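PDB 3KE2: uncharacterized protein YP_928783.1 from Shewanella amazonensis SB2B, which is of unknown function but contains a winged helix-turn-helix domain and may therefore bind DNA. Local coordinates for residues A18-L23 / K99-V104; L23-L28 / R48-A53. One frame throughout, in Å; residues are numbered along the deposited sequence.

Interaction 1. Residues A18-L23 / K99-V104; sequences AFLRKL and KSLLGV
Leu102 points the fork of its isopropyl end at the backbone of helix 14-31, while its neighbour Leu101 meets Leu20 one methyl against another. The two branches of Leu102 settle on adjoining parts of one turn: CD1 lies 3.8 Å from the carbonyl oxygen O of Leu20, and CD2 rests 3.7 Å from CB of Arg21, both branches also touching Arg21 CA. With CG of Leu102 anti to its own carbonyl carbon (chi1 -74°), the fork extends across to the other helix. Leu20 and Leu101 run obliquely to each other, and their CD1 atoms stand 4.1 Å apart. The contact packs the first helix of the winged helix-turn-helix domain against the last turn of helix 88-102, which follows the two-stranded antiparallel sheet. That helix stops here in a Schellman motif: Gly103 takes positive phi, and N of Val104 bonds back to O of Lys99 at 3.2 Å. No hydrogen bond links the segments. An alanine in place of Leu102 would remove both methyl branches and would probably open a gap over Arg21 CA and CB. Earlier in helix 88-102, Trp90 and Val98 also pack on Leu20, and Leu102 itself also touches Lys17.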
ATOM      1  N   ALA A  18       2.846  -8.063  -5.233  1.00 20.34           N
ATOM      2  CA  ALA A  18       1.798  -7.357  -5.985  1.00 19.91           C
ATOM      3  C   ALA A  18       1.669  -5.912  -5.576  1.00 19.42           C
ATOM      4  O   ALA A  18       1.322  -5.074  -6.384  1.00 20.80           O
ATOM      5  CB  ALA A  18       0.436  -8.067  -5.836  1.00 19.73           C
ATOM      6  N   PHE A  19       1.917  -5.623  -4.313  1.00 18.69           N
ATOM      7  CA  PHE A  19       1.848  -4.257  -3.795  1.00 17.54           C
ATOM      8  C   PHE A  19       3.016  -3.434  -4.325  1.00 16.96           C
ATOM      9  O   PHE A  19       2.833  -2.336  -4.818  1.00 16.54           O
ATOM     10  CB  PHE A  19       1.822  -4.295  -2.248  1.00 17.52           C
ATOM     11  CG  PHE A  19       1.877  -2.935  -1.580  1.00 17.36           C
ATOM     12  CD1 PHE A  19       0.736  -2.161  -1.452  1.00 16.36           C
ATOM     13  CD2 PHE A  19       3.077  -2.457  -1.034  1.00 16.98           C
ATOM     14  CE1 PHE A  19       0.797  -0.922  -0.847  1.00 16.61           C
ATOM     15  CE2 PHE A  19       3.132  -1.230  -0.421  1.00 17.27           C
ATOM     16  CZ  PHE A  19       1.996  -0.458  -0.331  1.00 17.16           C
ATOM     17  N   LEU A  20       4.219  -3.971  -4.230  1.00 16.71           N
ATOM     18  CA  LEU A  20       5.381  -3.257  -4.713  1.00 17.22           C
ATOM     19  C   LEU A  20       5.288  -3.015  -6.236  1.00 18.20           C
ATOM     20  O   LEU A  20       5.853  -2.041  -6.753  1.00 18.16           O
ATOM     21  CB  LEU A  20       6.663  -4.014  -4.353  1.00 17.07           C
ATOM     22  CG  LEU A  20       7.014  -4.139  -2.859  1.00 16.58           C
ATOM     23  CD1 LEU A  20       8.157  -5.103  -2.702  1.00 16.12           C
ATOM     24  CD2 LEU A  20       7.351  -2.793  -2.210  1.00 14.61           C
ATOM     25  N   ARG A  21       4.583  -3.898  -6.950  1.00 18.87           N
ATOM     26  CA  ARG A  21       4.386  -3.762  -8.384  0.50 18.97           C
ATOM     27  C   ARG A  21       3.612  -2.493  -8.640  1.00 19.10           C
ATOM     28  O   ARG A  21       3.928  -1.713  -9.535  1.00 19.06           O
ATOM     29  CB  ARG A  21       3.612  -4.972  -8.948  0.50 19.34           C
ATOM     30  CG  ARG A  21       3.342  -4.939 -10.486  0.50 18.92           C
ATOM     31  CD  ARG A  21       2.582  -6.198 -11.014  0.50 18.48           C
ATOM     32  NE  ARG A  21       3.220  -7.464 -10.632  0.50 18.15           N
ATOM     33  CZ  ARG A  21       2.715  -8.318  -9.746  0.50 16.60           C
ATOM     34  NH1 ARG A  21       1.534  -8.075  -9.213  0.50 16.83           N
ATOM     35  NH2 ARG A  21       3.357  -9.438  -9.441  0.50 15.23           N
ATOM     36  N   LYS A  22       2.575  -2.277  -7.829  1.00 18.83           N
ATOM     37  CA  LYS A  22       1.750  -1.090  -8.018  1.00 18.85           C
ATOM     38  C   LYS A  22       2.580   0.134  -7.701  1.00 18.20           C
ATOM     39  O   LYS A  22       2.507   1.113  -8.429  1.00 18.73           O
ATOM     40  CB  LYS A  22       0.457  -1.118  -7.177  1.00 18.99           C
ATOM     41  CG  LYS A  22      -0.381  -2.424  -7.306  1.00 21.30           C
ATOM     42  CD  LYS A  22      -1.684  -2.386  -6.458  1.00 23.33           C
ATOM     43  CE  LYS A  22      -2.146  -3.802  -5.960  1.00 24.41           C
ATOM     44  NZ  LYS A  22      -2.344  -4.825  -7.012  1.00 26.82           N
ATOM     45  N   LEU A  23       3.392   0.093  -6.647  1.00 17.35           N
ATOM     46  CA  LEU A  23       4.209   1.278  -6.310  1.00 17.23           C
ATOM     47  C   LEU A  23       5.264   1.580  -7.344  1.00 17.59           C
ATOM     48  O   LEU A  23       5.593   2.752  -7.587  1.00 17.36           O
ATOM     49  CB  LEU A  23       4.878   1.151  -4.940  1.00 17.09           C
ATOM     50  CG  LEU A  23       4.144   1.659  -3.706  1.00 15.59           C
ATOM     51  CD1 LEU A  23       2.694   1.356  -3.724  1.00 15.35           C
ATOM     52  CD2 LEU A  23       4.831   1.041  -2.482  1.00 16.68           C
ATOM     53  N   LYS A  99      12.998  -3.157  -7.966  1.00 31.64           N
ATOM     54  CA  LYS A  99      13.124  -3.550  -9.365  1.00 32.25           C
ATOM     55  C   LYS A  99      13.672  -4.986  -9.454  1.00 32.73           C
ATOM     56  O   LYS A  99      13.201  -5.801 -10.263  1.00 32.86           O
ATOM     57  CB  LYS A  99      14.012  -2.557 -10.115  1.00 32.41           C
ATOM     58  CG  LYS A  99      14.055  -2.770 -11.627  1.00 33.16           C
ATOM     59  CD  LYS A  99      15.121  -1.873 -12.286  1.00 34.38           C
ATOM     60  CE  LYS A  99      15.414  -2.296 -13.728  1.00 34.59           C
ATOM     61  NZ  LYS A  99      16.591  -1.585 -14.279  1.00 34.57           N
ATOM     62  N   SER A 100      14.654  -5.300  -8.615  1.00 33.28           N
ATOM     63  CA  SER A 100      15.193  -6.648  -8.567  1.00 33.71           C
ATOM     64  C   SER A 100      14.111  -7.664  -8.151  1.00 33.95           C
ATOM     65  O   SER A 100      13.797  -8.588  -8.899  1.00 33.96           O
ATOM     66  CB  SER A 100      16.359  -6.720  -7.594  1.00 33.78           C
ATOM     67  OG  SER A 100      16.823  -8.054  -7.502  1.00 34.23           O
ATOM     68  N   LEU A 101      13.534  -7.470  -6.968  1.00 34.28           N
ATOM     69  CA  LEU A 101      12.503  -8.383  -6.457  1.00 34.59           C
ATOM     70  C   LEU A 101      11.397  -8.666  -7.476  1.00 35.03           C
ATOM     71  O   LEU A 101      10.921  -9.784  -7.567  1.00 34.65           O
ATOM     72  CB  LEU A 101      11.862  -7.808  -5.197  1.00 34.53           C
ATOM     73  CG  LEU A 101      12.737  -7.566  -3.968  1.00 34.70           C
ATOM     74  CD1 LEU A 101      11.963  -6.713  -2.969  1.00 33.46           C
ATOM     75  CD2 LEU A 101      13.224  -8.896  -3.352  1.00 34.68           C
ATOM     76  N   LEU A 102      10.980  -7.641  -8.227  1.00 35.93           N
ATOM     77  CA  LEU A 102       9.902  -7.793  -9.228  1.00 36.51           C
ATOM     78  C   LEU A 102      10.351  -8.481 -10.511  1.00 37.13           C
ATOM     79  O   LEU A 102       9.509  -8.885 -11.319  1.00 37.17           O
ATOM     80  CB  LEU A 102       9.282  -6.427  -9.580  1.00 36.56           C
ATOM     81  CG  LEU A 102       8.350  -5.738  -8.564  1.00 36.39           C
ATOM     82  CD1 LEU A 102       8.165  -4.253  -8.894  1.00 34.90           C
ATOM     83  CD2 LEU A 102       6.991  -6.456  -8.479  1.00 35.28           C
ATOM     84  N   GLY A 103      11.669  -8.599 -10.694  1.00 37.91           N
ATOM     85  CA  GLY A 103      12.251  -9.216 -11.889  1.00 38.65           C
ATOM     86  C   GLY A 103      12.103  -8.358 -13.147  1.00 39.24           C
ATOM     87  O   GLY A 103      11.987  -8.884 -14.265  1.00 39.12           O
ATOM     88  N   VAL A 104      12.122  -7.034 -12.978  1.00 39.81           N
ATOM     89  CA  VAL A 104      11.955  -6.140 -14.121  1.00 40.13           C
ATOM     90  C   VAL A 104      13.212  -6.119 -15.001  1.00 40.07           C
ATOM     91  O   VAL A 104      14.331  -5.804 -14.553  1.00 40.26           O
ATOM     92  CB  VAL A 104      11.543  -4.718 -13.693  1.00 40.24           C
ATOM     93  CG1 VAL A 104      11.512  -3.784 -14.891  1.00 40.92           C
ATOM     94  CG2 VAL A 104      10.183  -4.756 -13.035  1.00 40.66           C
TER

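Interaction 2. Residues L23-L28 / R48-A53; sequences LYLAHL and RTLQDA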
ATOM      1  N   LEU A  23       3.392   0.093  -6.647  1.00 17.35           N
ATOM      2  CA  LEU A  23       4.209   1.278  -6.310  1.00 17.23           C
ATOM      3  C   LEU A  23       5.264   1.580  -7.344  1.00 17.59           C
ATOM      4  O   LEU A  23       5.593   2.752  -7.587  1.00 17.36           O
ATOM      5  CB  LEU A  23       4.878   1.151  -4.940  1.00 17.09           C
ATOM      6  CG  LEU A  23       4.144   1.659  -3.706  1.00 15.59           C
ATOM      7  CD1 LEU A  23       2.694   1.356  -3.724  1.00 15.35           C
ATOM      8  CD2 LEU A  23       4.831   1.041  -2.482  1.00 16.68           C
ATOM      9  N   TYR A  24       5.798   0.518  -7.943  1.00 18.03           N
ATOM     10  CA  TYR A  24       6.848   0.649  -8.952  1.00 18.12           C
ATOM     11  C   TYR A  24       6.274   1.270 -10.213  1.00 18.00           C
ATOM     12  O   TYR A  24       6.884   2.190 -10.806  1.00 17.56           O
ATOM     13  CB  TYR A  24       7.498  -0.702  -9.263  1.00 18.17           C
ATOM     14  CG  TYR A  24       8.670  -0.578 -10.198  1.00 19.46           C
ATOM     15  CD1 TYR A  24       9.871  -0.030  -9.769  1.00 21.45           C
ATOM     16  CD2 TYR A  24       8.591  -1.014 -11.496  1.00 21.16           C
ATOM     17  CE1 TYR A  24      10.969   0.096 -10.639  1.00 22.23           C
ATOM     18  CE2 TYR A  24       9.670  -0.893 -12.364  1.00 22.68           C
ATOM     19  CZ  TYR A  24      10.856  -0.336 -11.931  1.00 22.75           C
ATOM     20  OH  TYR A  24      11.923  -0.237 -12.812  1.00 25.60           O
ATOM     21  N   LEU A  25       5.114   0.772 -10.638  1.00 17.78           N
ATOM     22  CA  LEU A  25       4.478   1.338 -11.828  1.00 17.74           C
ATOM     23  C   LEU A  25       4.183   2.822 -11.585  1.00 17.85           C
ATOM     24  O   LEU A  25       4.525   3.690 -12.397  1.00 17.48           O
ATOM     25  CB  LEU A  25       3.211   0.592 -12.185  1.00 17.36           C
ATOM     26  CG  LEU A  25       3.408  -0.765 -12.789  1.00 16.94           C
ATOM     27  CD1 LEU A  25       2.059  -1.344 -13.146  1.00 15.94           C
ATOM     28  CD2 LEU A  25       4.261  -0.592 -14.005  1.00 17.78           C
ATOM     29  N   ALA A  26       3.600   3.102 -10.431  1.00 17.84           N
ATOM     30  CA  ALA A  26       3.256   4.454 -10.090  1.00 17.97           C
ATOM     31  C   ALA A  26       4.492   5.337 -10.139  1.00 17.82           C
ATOM     32  O   ALA A  26       4.413   6.480 -10.564  1.00 18.47           O
ATOM     33  CB  ALA A  26       2.614   4.496  -8.709  1.00 18.23           C
ATOM     34  N   HIS A  27       5.628   4.823  -9.687  1.00 17.61           N
ATOM     35  CA  HIS A  27       6.884   5.598  -9.718  1.00 17.76           C
ATOM     36  C   HIS A  27       7.284   5.861 -11.172  1.00 17.45           C
ATOM     37  O   HIS A  27       7.594   6.980 -11.526  1.00 17.56           O
ATOM     38  CB  HIS A  27       7.976   4.860  -8.921  1.00 17.79           C
ATOM     39  CG  HIS A  27       9.352   5.447  -9.025  1.00 18.48           C
ATOM     40  ND1 HIS A  27       9.821   6.416  -8.157  1.00 20.51           N
ATOM     41  CD2 HIS A  27      10.388   5.143  -9.847  1.00 19.24           C
ATOM     42  CE1 HIS A  27      11.076   6.706  -8.463  1.00 20.64           C
ATOM     43  NE2 HIS A  27      11.446   5.945  -9.483  1.00 21.03           N
ATOM     44  N   LEU A  28       7.242   4.829 -12.013  1.00 17.72           N
ATOM     45  CA  LEU A  28       7.585   4.985 -13.415  1.00 17.95           C
ATOM     46  C   LEU A  28       6.704   6.042 -14.095  1.00 18.86           C
ATOM     47  O   LEU A  28       7.207   6.951 -14.748  1.00 18.72           O
ATOM     48  CB  LEU A  28       7.442   3.662 -14.135  1.00 17.69           C
ATOM     49  CG  LEU A  28       8.476   2.586 -13.821  1.00 16.03           C
ATOM     50  CD1 LEU A  28       8.107   1.357 -14.620  1.00 13.10           C
ATOM     51  CD2 LEU A  28       9.915   3.038 -14.123  1.00 10.98           C
ATOM     52  N   ARG A  48      -1.756  -7.466 -19.905  1.00 23.60           N
ATOM     53  CA  ARG A  48      -2.783  -7.771 -18.901  1.00 23.49           C
ATOM     54  C   ARG A  48      -2.241  -7.513 -17.494  1.00 23.19           C
ATOM     55  O   ARG A  48      -2.943  -6.946 -16.669  1.00 23.21           O
ATOM     56  CB  ARG A  48      -3.312  -9.219 -19.009  1.00 23.80           C
ATOM     57  CG  ARG A  48      -4.425  -9.578 -17.975  1.00 23.84           C
ATOM     58  N   THR A  49      -1.009  -7.929 -17.196  1.00 22.58           N
ATOM     59  CA  THR A  49      -0.469  -7.675 -15.861  1.00 22.11           C
ATOM     60  C   THR A  49      -0.495  -6.161 -15.604  1.00 21.98           C
ATOM     61  O   THR A  49      -0.747  -5.703 -14.492  1.00 22.07           O
ATOM     62  CB  THR A  49       0.971  -8.205 -15.679  1.00 22.12           C
ATOM     63  OG1 THR A  49       1.050  -9.572 -16.078  1.00 22.25           O
ATOM     64  CG2 THR A  49       1.438  -8.075 -14.200  1.00 22.76           C
ATOM     65  N   LEU A  50      -0.235  -5.383 -16.650  1.00 21.60           N
ATOM     66  CA  LEU A  50      -0.240  -3.936 -16.538  1.00 21.18           C
ATOM     67  C   LEU A  50      -1.664  -3.391 -16.298  1.00 20.89           C
ATOM     68  O   LEU A  50      -1.871  -2.647 -15.338  1.00 20.99           O
ATOM     69  CB  LEU A  50       0.433  -3.300 -17.783  1.00 21.12           C
ATOM     70  CG  LEU A  50       1.953  -3.555 -17.899  1.00 20.45           C
ATOM     71  CD1 LEU A  50       2.490  -3.055 -19.215  1.00 18.33           C
ATOM     72  CD2 LEU A  50       2.735  -2.931 -16.716  1.00 15.87           C
ATOM     73  N   GLN A  51      -2.629  -3.757 -17.154  1.00 20.41           N
ATOM     74  CA  GLN A  51      -4.023  -3.299 -16.992  1.00 20.24           C
ATOM     75  C   GLN A  51      -4.541  -3.647 -15.609  1.00 19.52           C
ATOM     76  O   GLN A  51      -5.144  -2.817 -14.957  1.00 19.50           O
ATOM     77  CB  GLN A  51      -4.978  -3.917 -18.035  1.00 20.38           C
ATOM     78  CG  GLN A  51      -4.816  -3.467 -19.485  1.00 22.39           C
ATOM     79  CD  GLN A  51      -5.783  -4.192 -20.464  1.00 25.10           C
ATOM     80  OE1 GLN A  51      -6.595  -5.017 -20.040  1.00 28.39           O
ATOM     81  NE2 GLN A  51      -5.692  -3.879 -21.774  1.00 25.56           N
ATOM     82  N   ASP A  52      -4.308  -4.885 -15.176  1.00 19.17           N
ATOM     83  CA  ASP A  52      -4.785  -5.361 -13.870  1.00 18.79           C
ATOM     84  C   ASP A  52      -4.115  -4.644 -12.724  1.00 18.12           C
ATOM     85  O   ASP A  52      -4.753  -4.373 -11.720  1.00 18.13           O
ATOM     86  CB  ASP A  52      -4.590  -6.890 -13.684  1.00 19.02           C
ATOM     87  CG  ASP A  52      -5.474  -7.749 -14.616  1.00 19.62           C
ATOM     88  OD1 ASP A  52      -6.102  -7.242 -15.571  1.00 21.24           O
ATOM     89  OD2 ASP A  52      -5.513  -8.973 -14.397  1.00 21.36           O
ATOM     90  N   ALA A  53      -2.825  -4.362 -12.842  1.00 17.84           N
ATOM     91  CA  ALA A  53      -2.128  -3.661 -11.754  1.00 17.71           C
ATOM     92  C   ALA A  53      -2.695  -2.261 -11.649  1.00 17.71           C
ATOM     93  O   ALA A  53      -3.106  -1.819 -10.574  1.00 17.96           O
ATOM     94  CB  ALA A  53      -0.656  -3.612 -11.995  1.00 17.49           C
TER
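No ring takes part where Leu25 meets Leu50 and Ala53; one flat group nearby, the phenol of Tyr24, has on one face CG of Leu28, 3.9 Å above the ring plane and displaced toward the rim. Tyr24 and Leu28 belong to the same helix, so this covering is made within helix 14-31, and Tyr24 turns to helix 88-102, where Lys99 touches it. The side chain that crosses to the other segment is Leu25, which joins the first helix of the winged helix-turn-helix domain to helix 47-55. By its place after helix 36-43 and ahead of the two-stranded sheet, helix 47-55 is probably the second helix of the helix-turn-helix unit, the one that in related domains commonly reads DNA. The interface is wholly apolar and all three touching residues are buried. Leu25 is directed toward helix 47-55, and its CG, anti to the carbonyl carbon (chi1 -74°), carries both methyls out to the partners: CD1 meets Ala53 and Leu50, CD2 Leu50 alone of the two. Leu50 lies at about a right angle to it; although its CB does not face helix 14-31, its CD2 swings inward to touch both branches of Leu25. The backbones stay well separated, the nearest CA atoms, those of Leu25 and Ala53, being 8.3 Å apart. Leu36 and Leu39 of helix 36-43 pack on Leu50, and Phe57, in the loop after helix 47-55, packs on Leu25. CD2 of Leu25 stands 3.9 Å from CD2 of Leu50, and CD1 of Leu25 is 3.7 Å from CB of Ala53.

Overall arrangement
Helix 14-31 carries both contacts and Leu23 belongs to a segment of each, but the helix offers them different sides. Interaction 2 lies about 3 Å from the centre of the chain, measured from its own centre, and is buried, joining this helix to helix 47-55 through methyl groups alone. Interaction 1, centred about 9 Å from the chain centre, is only partly buried; there leucine methyls also lie against backbone atoms and the start of an arginine side chain, beside the end of helix 88-102. The two meet through Tyr24, whose CB touches CD1 of Leu102 at 3.6 Å and whose ring atom CE2 is approached by CG2 of Val104.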